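Side-chain contacts in probable glucarate dehydratase (Mycobacterium smegmatis str. MC2 155, PDB 3VDG), which probably dehydrates D-glucarate, using a bound metal ion as other acid-sugar dehydratases of the enolase superfamily do: residues Ala33-Val38 and Val80-Leu85; Leu63-Gly68 and Leu144-Gln149; Ala162-Val167 and Asn364-Cys369; Met293-Phe298 and Pro302-Lys307. One frame throughout, in Å; residues are numbered along the deposited sequence. Where two conformers were deposited one is given.

Contact 1 (Ala33-Val38 and Val80-Leu85)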
loop_
_atom_site.group_PDB
_atom_site.type_symbol
_atom_site.label_atom_id
_atom_site.label_comp_id
_atom_site.label_asym_id
_atom_site.label_seq_id
_atom_site.Cartn_x
_atom_site.Cartn_y
_atom_site.Cartn_z
ATOM N N ALA A 33 -17.215 19.470 9.525
ATOM C CA ALA A 33 -16.112 20.055 8.775
ATOM C C ALA A 33 -16.506 21.447 8.302
ATOM O O ALA A 33 -17.636 21.677 7.873
ATOM C CB ALA A 33 -15.768 19.193 7.581
ATOM N N ARG A 34 -15.565 22.372 8.397
ATOM C CA ARG A 34 -15.715 23.710 7.833
ATOM C C ARG A 34 -14.872 23.764 6.558
ATOM O O ARG A 34 -13.665 23.547 6.613
ATOM C CB ARG A 34 -15.205 24.740 8.842
ATOM C CG ARG A 34 -16.090 24.821 10.085
ATOM C CD ARG A 34 -15.425 25.632 11.173
ATOM N NE ARG A 34 -14.390 24.874 11.865
ATOM C CZ ARG A 34 -13.353 25.446 12.469
ATOM N NH1 ARG A 34 -13.225 26.764 12.453
ATOM N NH2 ARG A 34 -12.446 24.714 13.087
ATOM N N VAL A 35 -15.519 24.016 5.424
ATOM C CA VAL A 35 -14.843 24.135 4.128
ATOM C C VAL A 35 -14.800 25.616 3.714
ATOM O O VAL A 35 -15.844 26.244 3.564
ATOM C CB VAL A 35 -15.587 23.333 3.033
ATOM C CG1 VAL A 35 -14.838 23.418 1.698
ATOM C CG2 VAL A 35 -15.779 21.888 3.462
ATOM N N THR A 36 -13.601 26.169 3.542
ATOM C CA THR A 36 -13.430 27.588 3.228
ATOM C C THR A 36 -12.721 27.756 1.883
ATOM O O THR A 36 -11.519 27.495 1.775
ATOM C CB THR A 36 -12.568 28.297 4.300
ATOM O OG1 THR A 36 -13.127 28.054 5.595
ATOM C CG2 THR A 36 -12.518 29.814 4.062
ATOM N N PRO A 37 -13.454 28.208 0.852
ATOM C CA PRO A 37 -12.743 28.479 -0.409
ATOM C C PRO A 37 -11.879 29.740 -0.293
ATOM O O PRO A 37 -12.277 30.702 0.359
ATOM C CB PRO A 37 -13.882 28.611 -1.452
ATOM C CG PRO A 37 -15.139 28.814 -0.671
ATOM C CD PRO A 37 -14.922 28.338 0.744
ATOM N N VAL A 38 -10.676 29.710 -0.862
ATOM C CA VAL A 38 -9.771 30.851 -0.827
ATOM C C VAL A 38 -9.246 31.126 -2.236
ATOM O O VAL A 38 -9.328 30.259 -3.112
ATOM C CB VAL A 38 -8.578 30.584 0.105
ATOM C CG1 VAL A 38 -9.080 30.365 1.536
ATOM C CG2 VAL A 38 -7.775 29.375 -0.393
ATOM N N VAL A 80 -18.654 22.551 -8.420
ATOM C CA VAL A 80 -19.193 21.203 -8.222
ATOM C C VAL A 80 -18.386 20.446 -7.146
ATOM O O VAL A 80 -18.936 19.656 -6.386
ATOM C CB VAL A 80 -19.223 20.432 -9.556
ATOM C CG1 VAL A 80 -17.830 20.383 -10.172
ATOM C CG2 VAL A 80 -19.760 19.024 -9.359
ATOM N N HIS A 81 -17.081 20.702 -7.070
ATOM C CA HIS A 81 -16.248 20.081 -6.034
ATOM C C HIS A 81 -16.644 20.554 -4.651
ATOM O O HIS A 81 -16.709 19.766 -3.720
ATOM C CB HIS A 81 -14.759 20.366 -6.302
ATOM C CG HIS A 81 -13.802 19.489 -5.507
ATOM N ND1 HIS A 81 -13.814 18.146 -5.583
ATOM C CD2 HIS A 81 -12.746 19.825 -4.647
ATOM C CE1 HIS A 81 -12.832 17.635 -4.791
ATOM N NE2 HIS A 81 -12.186 18.668 -4.215
ATOM N N LEU A 82 -16.907 21.848 -4.488
ATOM C CA LEU A 82 -17.376 22.369 -3.192
ATOM C C LEU A 82 -18.666 21.698 -2.708
ATOM O O LEU A 82 -18.830 21.410 -1.507
ATOM C CB LEU A 82 -17.584 23.887 -3.250
ATOM C CG LEU A 82 -16.331 24.736 -3.435
ATOM C CD1 LEU A 82 -16.720 26.207 -3.439
ATOM C CD2 LEU A 82 -15.318 24.459 -2.330
ATOM N N GLU A 83 -19.589 21.474 -3.631
ATOM C CA GLU A 83 -20.828 20.747 -3.328
ATOM C C GLU A 83 -20.532 19.317 -2.913
ATOM O O GLU A 83 -21.150 18.792 -1.984
ATOM C CB GLU A 83 -21.747 20.699 -4.554
ATOM C CG GLU A 83 -22.221 22.065 -5.021
ATOM C CD GLU A 83 -22.996 22.008 -6.327
ATOM O OE1 GLU A 83 -23.141 20.905 -6.902
ATOM O OE2 GLU A 83 -23.464 23.073 -6.782
ATOM N N ARG A 84 -19.621 18.660 -3.623
ATOM C CA ARG A 84 -19.254 17.294 -3.239
ATOM C C ARG A 84 -18.593 17.261 -1.866
ATOM O O ARG A 84 -18.843 16.346 -1.076
ATOM C CB ARG A 84 -18.327 16.653 -4.282
ATOM C CG ARG A 84 -19.090 16.242 -5.544
ATOM C CD ARG A 84 -18.136 16.020 -6.708
ATOM N NE ARG A 84 -18.855 15.645 -7.927
ATOM C CZ ARG A 84 -18.319 15.644 -9.144
ATOM N NH1 ARG A 84 -17.048 15.988 -9.324
ATOM N NH2 ARG A 84 -19.053 15.285 -10.186
ATOM N N LEU A 85 -17.740 18.241 -1.592
ATOM C CA LEU A 85 -17.066 18.288 -0.302
ATOM C C LEU A 85 -18.111 18.435 0.814
ATOM O O LEU A 85 -17.972 17.833 1.874
ATOM C CB LEU A 85 -16.068 19.436 -0.241
ATOM C CG LEU A 85 -14.841 19.319 -1.145
ATOM C CD1 LEU A 85 -14.042 20.615 -1.095
ATOM C CD2 LEU A 85 -13.992 18.126 -0.732
#

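Contact 2 (Leu63-Gly68 and Leu144-Gln149)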
loop_
_atom_site.group_PDB
_atom_site.type_symbol
_atom_site.label_atom_id
_atom_site.label_comp_id
_atom_site.label_asym_id
_atom_site.label_seq_id
_atom_site.Cartn_x
_atom_site.Cartn_y
_atom_site.Cartn_z
ATOM N N LEU A 63 -11.295 19.986 9.861
ATOM C CA LEU A 63 -12.093 18.824 10.228
ATOM C C LEU A 63 -12.129 18.797 11.754
ATOM O O LEU A 63 -11.094 18.625 12.395
ATOM C CB LEU A 63 -11.450 17.542 9.674
ATOM C CG LEU A 63 -12.198 16.255 10.020
ATOM C CD1 LEU A 63 -13.507 16.219 9.254
ATOM C CD2 LEU A 63 -11.381 15.002 9.711
ATOM N N ASP A 64 -13.320 18.983 12.321
ATOM C CA ASP A 64 -13.499 19.125 13.769
ATOM C C ASP A 64 -13.901 17.808 14.434
ATOM O O ASP A 64 -14.639 17.012 13.848
ATOM C CB ASP A 64 -14.567 20.191 14.026
ATOM C CG ASP A 64 -14.155 21.557 13.473
ATOM O OD1 ASP A 64 -12.986 21.949 13.676
ATOM O OD2 ASP A 64 -14.987 22.232 12.833
ATOM N N THR A 65 -13.423 17.584 15.659
ATOM C CA THR A 65 -13.670 16.320 16.372
ATOM C C THR A 65 -14.232 16.576 17.777
ATOM O O THR A 65 -14.147 17.690 18.294
ATOM C CB THR A 65 -12.374 15.504 16.558
ATOM O OG1 THR A 65 -11.487 16.225 17.426
ATOM C CG2 THR A 65 -11.684 15.235 15.215
ATOM N N ASP A 66 -14.750 15.531 18.416
ATOM C CA ASP A 66 -15.322 15.694 19.756
ATOM C C ASP A 66 -14.233 15.818 20.817
ATOM O O ASP A 66 -14.526 16.064 21.983
ATOM C CB ASP A 66 -16.305 14.557 20.092
ATOM C CG ASP A 66 -15.633 13.175 20.108
ATOM O OD1 ASP A 66 -14.470 13.042 19.656
ATOM O OD2 ASP A 66 -16.270 12.212 20.593
ATOM N N ALA A 67 -12.974 15.662 20.414
ATOM C CA ALA A 67 -11.841 15.914 21.312
ATOM C C ALA A 67 -11.431 17.392 21.256
ATOM O O ALA A 67 -10.486 17.809 21.918
ATOM C CB ALA A 67 -10.656 15.038 20.931
ATOM N N GLY A 68 -12.115 18.181 20.433
ATOM C CA GLY A 68 -11.690 19.570 20.212
ATOM C C GLY A 68 -10.379 19.711 19.435
ATOM O O GLY A 68 -9.763 20.760 19.448
ATOM N N LEU A 144 -5.473 12.249 9.170
ATOM C CA LEU A 144 -4.101 11.917 9.582
ATOM C C LEU A 144 -3.524 13.024 10.469
ATOM O O LEU A 144 -2.751 12.760 11.397
ATOM C CB LEU A 144 -3.204 11.708 8.360
ATOM C CG LEU A 144 -3.534 10.449 7.537
ATOM C CD1 LEU A 144 -2.627 10.370 6.310
ATOM C CD2 LEU A 144 -3.368 9.200 8.374
ATOM N N ASP A 145 -3.842 14.274 10.137
ATOM C CA ASP A 145 -3.406 15.407 10.952
ATOM C C ASP A 145 -3.944 15.221 12.395
ATOM O O ASP A 145 -3.192 15.336 13.359
ATOM C CB ASP A 145 -3.897 16.723 10.305
ATOM C CG ASP A 145 -3.373 17.995 10.991
ATOM O OD1 ASP A 145 -2.426 17.946 11.813
ATOM O OD2 ASP A 145 -3.929 19.080 10.680
ATOM N N VAL A 146 -5.235 14.919 12.544
ATOM C CA VAL A 146 -5.785 14.649 13.884
ATOM C C VAL A 146 -5.126 13.421 14.528
ATOM O O VAL A 146 -4.726 13.465 15.694
ATOM C CB VAL A 146 -7.324 14.497 13.887
ATOM C CG1 VAL A 146 -7.827 14.262 15.321
ATOM C CG2 VAL A 146 -7.982 15.765 13.322
ATOM N N GLN A 147 -4.961 12.343 13.769
ATOM C CA GLN A 147 -4.289 11.162 14.330
ATOM C C GLN A 147 -2.944 11.571 14.919
ATOM O O GLN A 147 -2.587 11.154 16.022
ATOM C CB GLN A 147 -4.060 10.100 13.253
ATOM C CG GLN A 147 -5.333 9.403 12.789
ATOM C CD GLN A 147 -5.046 8.359 11.736
ATOM O OE1 GLN A 147 -3.965 7.791 11.715
ATOM N NE2 GLN A 147 -6.016 8.088 10.872
ATOM N N GLY A 148 -2.177 12.352 14.157
ATOM C CA GLY A 148 -0.835 12.762 14.603
ATOM C C GLY A 148 -0.930 13.626 15.850
ATOM O O GLY A 148 -0.166 13.460 16.796
ATOM N N GLN A 149 -1.892 14.543 15.877
ATOM C CA GLN A 149 -2.015 15.423 17.028
ATOM C C GLN A 149 -2.370 14.640 18.285
ATOM O O GLN A 149 -1.821 14.867 19.355
ATOM C CB GLN A 149 -3.078 16.494 16.794
ATOM C CG GLN A 149 -2.684 17.528 15.744
ATOM C CD GLN A 149 -3.836 18.460 15.482
ATOM O OE1 GLN A 149 -4.402 19.016 16.428
ATOM N NE2 GLN A 149 -4.230 18.605 14.207
#

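Contact 3 (Ala162-Val167 and Asn364-Cys369)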
loop_
_atom_site.group_PDB
_atom_site.type_symbol
_atom_site.label_atom_id
_atom_site.label_comp_id
_atom_site.label_asym_id
_atom_site.label_seq_id
_atom_site.Cartn_x
_atom_site.Cartn_y
_atom_site.Cartn_z
ATOM N N ALA A 162 9.611 8.520 8.381
ATOM C CA ALA A 162 10.507 9.201 7.449
ATOM C C ALA A 162 11.683 8.296 7.119
ATOM O O ALA A 162 12.177 7.566 7.987
ATOM C CB ALA A 162 11.020 10.501 8.065
ATOM N N VAL A 163 12.136 8.358 5.871
ATOM C CA VAL A 163 13.403 7.733 5.496
ATOM C C VAL A 163 14.441 8.802 5.126
ATOM O O VAL A 163 15.587 8.469 4.843
ATOM C CB VAL A 163 13.261 6.733 4.322
ATOM C CG1 VAL A 163 12.301 5.615 4.693
ATOM C CG2 VAL A 163 12.803 7.441 3.045
ATOM N N ARG A 164 14.035 10.072 5.107
ATOM C CA ARG A 164 14.948 11.195 4.794
ATOM C C ARG A 164 14.485 12.393 5.618
ATOM O O ARG A 164 13.303 12.482 5.958
ATOM C CB ARG A 164 14.971 11.522 3.288
ATOM C CG ARG A 164 13.594 11.812 2.666
ATOM C CD ARG A 164 13.658 11.937 1.138
ATOM N NE ARG A 164 14.085 10.705 0.465
ATOM C CZ ARG A 164 13.275 9.705 0.116
ATOM N NH1 ARG A 164 13.777 8.634 -0.470
ATOM N NH2 ARG A 164 11.964 9.757 0.368
ATOM N N ASP A 165 15.395 13.310 5.952
ATOM C CA ASP A 165 14.983 14.391 6.843
ATOM C C ASP A 165 14.487 15.626 6.091
ATOM O O ASP A 165 13.925 16.539 6.692
ATOM C CB ASP A 165 16.069 14.741 7.878
ATOM C CG ASP A 165 17.304 15.363 7.257
ATOM O OD1 ASP A 165 18.239 15.697 8.017
ATOM O OD2 ASP A 165 17.345 15.522 6.019
ATOM N N ALA A 166 14.653 15.639 4.776
ATOM C CA ALA A 166 14.282 16.810 3.983
ATOM C C ALA A 166 13.850 16.338 2.606
ATOM O O ALA A 166 14.348 15.337 2.121
ATOM C CB ALA A 166 15.492 17.735 3.844
ATOM N N VAL A 167 12.939 17.067 1.979
ATOM C CA VAL A 167 12.411 16.666 0.672
ATOM C C VAL A 167 12.827 17.679 -0.407
ATOM O O VAL A 167 12.511 18.857 -0.307
ATOM C CB VAL A 167 10.879 16.597 0.712
ATOM C CG1 VAL A 167 10.334 16.311 -0.686
ATOM C CG2 VAL A 167 10.438 15.500 1.689
ATOM N N ASN A 364 11.021 5.024 -2.257
ATOM C CA ASN A 364 11.323 5.097 -3.705
ATOM C C ASN A 364 10.944 6.432 -4.372
ATOM O O ASN A 364 10.945 6.537 -5.604
ATOM C CB ASN A 364 10.709 3.910 -4.480
ATOM C CG ASN A 364 9.191 3.821 -4.313
ATOM O OD1 ASN A 364 8.672 4.082 -3.236
ATOM N ND2 ASN A 364 8.477 3.431 -5.381
ATOM N N LEU A 365 10.605 7.448 -3.583
ATOM C CA LEU A 365 10.362 8.778 -4.172
ATOM C C LEU A 365 11.663 9.541 -4.110
ATOM O O LEU A 365 11.913 10.262 -3.147
ATOM C CB LEU A 365 9.258 9.556 -3.453
ATOM C CG LEU A 365 8.536 10.555 -4.381
ATOM C CD1 LEU A 365 7.307 11.173 -3.729
ATOM C CD2 LEU A 365 9.477 11.641 -4.884
ATOM N N THR A 366 12.496 9.358 -5.134
ATOM C CA THR A 366 13.841 9.919 -5.135
ATOM C C THR A 366 14.011 11.101 -6.100
ATOM O O THR A 366 14.940 11.893 -5.938
ATOM C CB THR A 366 14.880 8.828 -5.452
ATOM O OG1 THR A 366 14.481 8.134 -6.643
ATOM C CG2 THR A 366 14.955 7.836 -4.288
ATOM N N TYR A 367 13.124 11.221 -7.089
ATOM C CA TYR A 367 13.086 12.418 -7.931
ATOM C C TYR A 367 12.647 13.630 -7.124
ATOM O O TYR A 367 11.832 13.522 -6.207
ATOM C CB TYR A 367 12.115 12.249 -9.103
ATOM C CG TYR A 367 12.552 11.274 -10.167
ATOM C CD1 TYR A 367 13.668 11.528 -10.962
ATOM C CD2 TYR A 367 11.848 10.103 -10.385
ATOM C CE1 TYR A 367 14.074 10.628 -11.937
ATOM C CE2 TYR A 367 12.231 9.210 -11.368
ATOM C CZ TYR A 367 13.342 9.478 -12.141
ATOM O OH TYR A 367 13.720 8.579 -13.102
ATOM N N ALA A 368 13.166 14.802 -7.464
ATOM C CA ALA A 368 12.721 16.014 -6.802
ATOM C C ALA A 368 11.223 16.208 -7.092
ATOM O O ALA A 368 10.786 15.951 -8.208
ATOM C CB ALA A 368 13.533 17.197 -7.318
ATOM N N CYS A 369 10.439 16.648 -6.106
ATOM C CA CYS A 369 9.001 16.898 -6.306
ATOM C C CYS A 369 8.733 18.225 -7.015
ATOM O O CYS A 369 9.392 19.224 -6.747
ATOM C CB CYS A 369 8.257 16.938 -4.954
ATOM S SG CYS A 369 8.335 15.382 -4.011
#

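Contact 4 (Met293-Phe298 and Pro302-Lys307)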
loop_
_atom_site.group_PDB
_atom_site.type_symbol
_atom_site.label_atom_id
_atom_site.label_comp_id
_atom_site.label_asym_id
_atom_site.label_seq_id
_atom_site.Cartn_x
_atom_site.Cartn_y
_atom_site.Cartn_z
ATOM N N MET A 293 -1.027 12.339 -16.692
ATOM C CA MET A 293 -2.199 12.549 -17.513
ATOM C C MET A 293 -2.814 11.236 -17.927
ATOM O O MET A 293 -4.016 11.093 -17.887
ATOM C CB MET A 293 -1.880 13.407 -18.748
ATOM C CG MET A 293 -1.577 14.855 -18.419
ATOM S SD MET A 293 -1.105 15.797 -19.897
ATOM C CE MET A 293 -2.729 16.037 -20.616
ATOM N N CYS A 294 -2.004 10.257 -18.312
ATOM C CA CYS A 294 -2.611 8.991 -18.737
ATOM C C CYS A 294 -2.625 7.938 -17.632
ATOM O O CYS A 294 -3.205 6.871 -17.806
ATOM C CB CYS A 294 -1.983 8.461 -20.041
ATOM S SG CYS A 294 -0.219 8.137 -19.931
ATOM N N VAL A 295 -1.993 8.243 -16.497
ATOM C CA VAL A 295 -2.131 7.427 -15.283
ATOM C C VAL A 295 -2.419 8.354 -14.081
ATOM O O VAL A 295 -1.489 8.916 -13.482
ATOM C CB VAL A 295 -0.857 6.595 -14.985
ATOM C CG1 VAL A 295 -1.074 5.723 -13.749
ATOM C CG2 VAL A 295 -0.505 5.701 -16.165
ATOM N N VAL A 296 -3.696 8.505 -13.743
ATOM C CA VAL A 296 -4.128 9.423 -12.688
ATOM C C VAL A 296 -5.112 8.745 -11.735
ATOM O O VAL A 296 -5.684 9.392 -10.837
ATOM C CB VAL A 296 -4.762 10.723 -13.270
ATOM C CG1 VAL A 296 -3.721 11.542 -14.031
ATOM C CG2 VAL A 296 -5.947 10.393 -14.164
ATOM N N ALA A 297 -5.306 7.438 -11.918
ATOM C CA ALA A 297 -6.238 6.658 -11.085
ATOM C C ALA A 297 -5.772 5.206 -11.044
ATOM O O ALA A 297 -5.149 4.727 -11.997
ATOM C CB ALA A 297 -7.657 6.734 -11.638
ATOM N N PHE A 298 -6.074 4.501 -9.956
ATOM C CA PHE A 298 -5.615 3.117 -9.840
ATOM C C PHE A 298 -6.073 2.243 -11.010
ATOM O O PHE A 298 -5.317 1.396 -11.477
ATOM C CB PHE A 298 -6.025 2.490 -8.492
ATOM C CG PHE A 298 -5.279 3.079 -7.312
ATOM C CD1 PHE A 298 -3.990 2.651 -7.000
ATOM C CD2 PHE A 298 -5.849 4.087 -6.555
ATOM C CE1 PHE A 298 -3.290 3.203 -5.941
ATOM C CE2 PHE A 298 -5.160 4.636 -5.481
ATOM C CZ PHE A 298 -3.879 4.199 -5.176
ATOM N N PRO A 302 -3.120 -1.019 -14.615
ATOM C CA PRO A 302 -2.875 -2.282 -15.328
ATOM C C PRO A 302 -2.632 -2.089 -16.836
ATOM O O PRO A 302 -1.748 -2.735 -17.400
ATOM C CB PRO A 302 -4.152 -3.083 -15.074
ATOM C CG PRO A 302 -4.710 -2.525 -13.799
ATOM C CD PRO A 302 -4.333 -1.067 -13.774
ATOM N N ALA A 303 -3.400 -1.221 -17.483
ATOM C CA ALA A 303 -3.182 -0.970 -18.921
ATOM C C ALA A 303 -1.830 -0.299 -19.161
ATOM O O ALA A 303 -1.103 -0.668 -20.087
ATOM C CB ALA A 303 -4.313 -0.144 -19.513
ATOM N N ALA A 304 -1.471 0.672 -18.318
ATOM C CA ALA A 304 -0.178 1.349 -18.473
ATOM C C ALA A 304 0.971 0.366 -18.349
ATOM O O ALA A 304 1.976 0.456 -19.066
ATOM C CB ALA A 304 -0.015 2.490 -17.465
ATOM N N VAL A 305 0.842 -0.559 -17.412
ATOM C CA VAL A 305 1.874 -1.568 -17.218
ATOM C C VAL A 305 1.910 -2.539 -18.415
ATOM O O VAL A 305 2.985 -2.829 -18.947
ATOM C CB VAL A 305 1.640 -2.341 -15.892
ATOM C CG1 VAL A 305 2.480 -3.604 -15.848
ATOM C CG2 VAL A 305 1.962 -1.441 -14.699
ATOM N N ALA A 306 0.753 -3.025 -18.847
ATOM C CA ALA A 306 0.720 -3.997 -19.960
ATOM C C ALA A 306 1.290 -3.396 -21.261
ATOM O O ALA A 306 1.974 -4.070 -22.012
ATOM C CB ALA A 306 -0.697 -4.513 -20.192
ATOM N N LYS A 307 1.015 -2.121 -21.509
ATOM C CA LYS A 307 1.449 -1.463 -22.734
ATOM C C LYS A 307 2.856 -0.904 -22.679
ATOM O O LYS A 307 3.403 -0.498 -23.702
ATOM C CB LYS A 307 0.477 -0.331 -23.078
ATOM C CG LYS A 307 -0.884 -0.807 -23.555
ATOM C CD LYS A 307 -1.871 0.351 -23.505
ATOM C CE LYS A 307 -3.287 -0.091 -23.804
ATOM N NZ LYS A 307 -3.421 -0.430 -25.237
#

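Contact 1 (Ala33-Val38 and Val80-Leu85)
Val-35 pushes its CG1 methyl into the angle between two leucines one helical turn apart, 4.0 Å from CD1 of Leu-85 and 4.2 Å from CD2 of Leu-82. With CG1 anti to the backbone N (chi1 -178°), the methyl projects off the strand toward the helix. It meets Leu-85 nearly at a right angle, while Leu-82 slants across it. Leu-82 divides its two branches between two neighbours: CD2 goes to Val-35, and CD1 lies 4.1 Å from CG of Pro-37, at the projecting tip of the proline ring. Val-35 and Pro-37 share one face of the strand, whereas Thr-36 between them turns to the other face, against Leu-410 and His-414 of helix 407-420. Ala-59 of the adjacent strand 55-65 touches both Val-35 and Leu-82. On the helix side, CG of Leu-85 rests 4.0 Å above one face of the His-81 ring, toward its rim, and His-81 NE2 is hydrogen-bonded to Thr-75 OG1. No polar bond joins the two segments. The axes of the two segments are nearly antiparallel (168°) and approach to 10.0 Å, giving an apolar helix-on-sheet layer characteristic of the N-terminal alpha+beta capping domain of the enolase superfamily.

Contact 2 (Leu63-Gly68 and Leu144-Gln149)
Leu-63 meets Val-146 through its backbone, its O lying 4.3 Å from Val-146 CG2, while its side chain runs on to Ala-142 and Cys-143 one turn earlier in the helix. Asp-64 faces away from the helix, and its OD1 is hydrogen-bonded to Thr-70 OG1. Thr-65 then carries the main side-chain touch: Thr-65 and Val-146 reach toward each other tip to tip, Thr-65 CG2 lying 4.0 Å from Val-146 CG1 and only slightly farther from CG2. Its hydroxyl sits between the backbone N and the carbonyl carbon (chi1 66°), which leaves CG2 for the helix and turns OG1 to the chain beyond, where it bonds Leu-69 O. Thr-65 also starts the type I turn of the beta hairpin linking strands 55-65 and 70-75 in the three-stranded sheet of the capping domain. Within that turn Ala-67 N makes a weak bond to Thr-65 OG1, and Gly-68 N closes on Thr-65 O at 3.0 Å, the glycine taking a positive phi. Facing the hairpin's second strand, Gln-149 NE2 bonds Asp-145 OD1 at 3.1 Å from well above the carboxylate plane (70° out) and also reaches Thr-70 O; Asp-145 OD2 accepts Leu-72 N.

Contact 3 (Ala162-Val167 and Asn364-Cys369)
Val-167 and Cys-369 touch where the chain enters strand 166-174, the first strand of the enolase-type (beta/alpha)7-beta barrel, and where the loop after helix 349-360 comes alongside it, its residues 367-369 extended. The backbones are closest at Val-167 and Ala-368, 7.5 Å between CA atoms. Just beyond, Cys-369 shares backbone hydrogen bonds with Pro-168 and Ser-170, and its side chain also touches Met-342 of strand 339-342, consistent with a place at the seam where the barrel closes. Farther out the join becomes polar. Arg-164 sends its guanidinium across to 364-369; CG between the backbone N and the carbonyl carbon (chi1 55°) and a second bend at chi3 (63°) bring the flat group against Leu-365 O. That oxygen stands 3.4 Å above one guanidinium face, displaced toward the rim; this is contact over a face and no hydrogen bond. Val-163 CG2 covers the opposite face at 3.5 Å, so the flat group is sandwiched between a carbonyl and a methyl. Its N-H groups are used just outside the segment: NH2 bonds Thr-362 O and, weakly, Ala-359 O, while NH1 bonds Pro-363 O. These carbonyls gather at and just past the C-terminal end of helix 349-360, where the helix dipole would probably favour a positive charge. Thr-366 CG2 comes obliquely to Arg-164 NH1 at 4.1 Å. Leu-365 packs on Ala-359. In the buried part of the seam, Val-167 CG1 lies 4.0 Å from Cys-369 SG.

Contact 4 (Met293-Phe298 and Pro302-Lys307)
Val-295 and Ala-304 form a small apolar contact inside one beta-alpha unit of the barrel, between the loop leaving strand 289-291 and the helix 301-307 that the loop leads into. A single methyl from each side does the touching: Val-295 CG2 lies 3.5 Å from Ala-304 CB, tighter than ordinary carbon-carbon contact. The valine has CG1 anti to its backbone N (chi1 -178°), and this rotation leaves CG2 to face the helix. The short alanine lets the loop come close, with the CA atoms of Val-295 and Ala-304 7.1 Å apart. The second touch, at the helix start, is between Phe-298 O and Pro-302 CD at 3.5 Å. Pro-302 has no N-H for this carbonyl, which meets the ring CD instead; within the helix, Ala-306 N bonds Pro-302 O at 2.9 Å. Polar side chains near both ends bond the loop backbone: Thr-291 OG1 is hydrogen-bonded to the N atoms of Met-293 and Cys-294, and Gln-300 OE1 accepts Val-296 N. Asn-292, the first residue after strand 289-291, is a ligand of the sodium ion. Phe-298 points its side chain away from helix 301-307, and its ring makes an edge-to-face stack with Trp-320, while Leu-275 of helix 275-284 packs on Ala-303 and Ala-304 and Phe-336 of the second subunit meets Pro-302, placing helix 301-307 between a neighbouring barrel helix and the subunit interface.

Overall arrangement
Contacts 1 and 2 belong to the capping domain and share its antiparallel sheet, where strands 30-41 and 55-65 are neighbours. Their centres are 19 Å apart, and they are joined directly by the salt bridge from Arg-34 NE to Asp-64 OD2 (2.9 Å) and by packing of Ala-33 CB on Leu-63 CD1. Contacts 3 and 4 lie in the barrel, 23 Å between centres; both touch the second subunit, and contact 4 is nested in the chain loop closed by contact 3. The sodium ion held by Asp-244, Glu-269 and Asn-292 is about 12 Å from the side chain of Cys-369 and about 11 Å from that of Val-295. Contacts 1 and 3, with centres 31 Å apart, lie on opposite sides of the chain's centre.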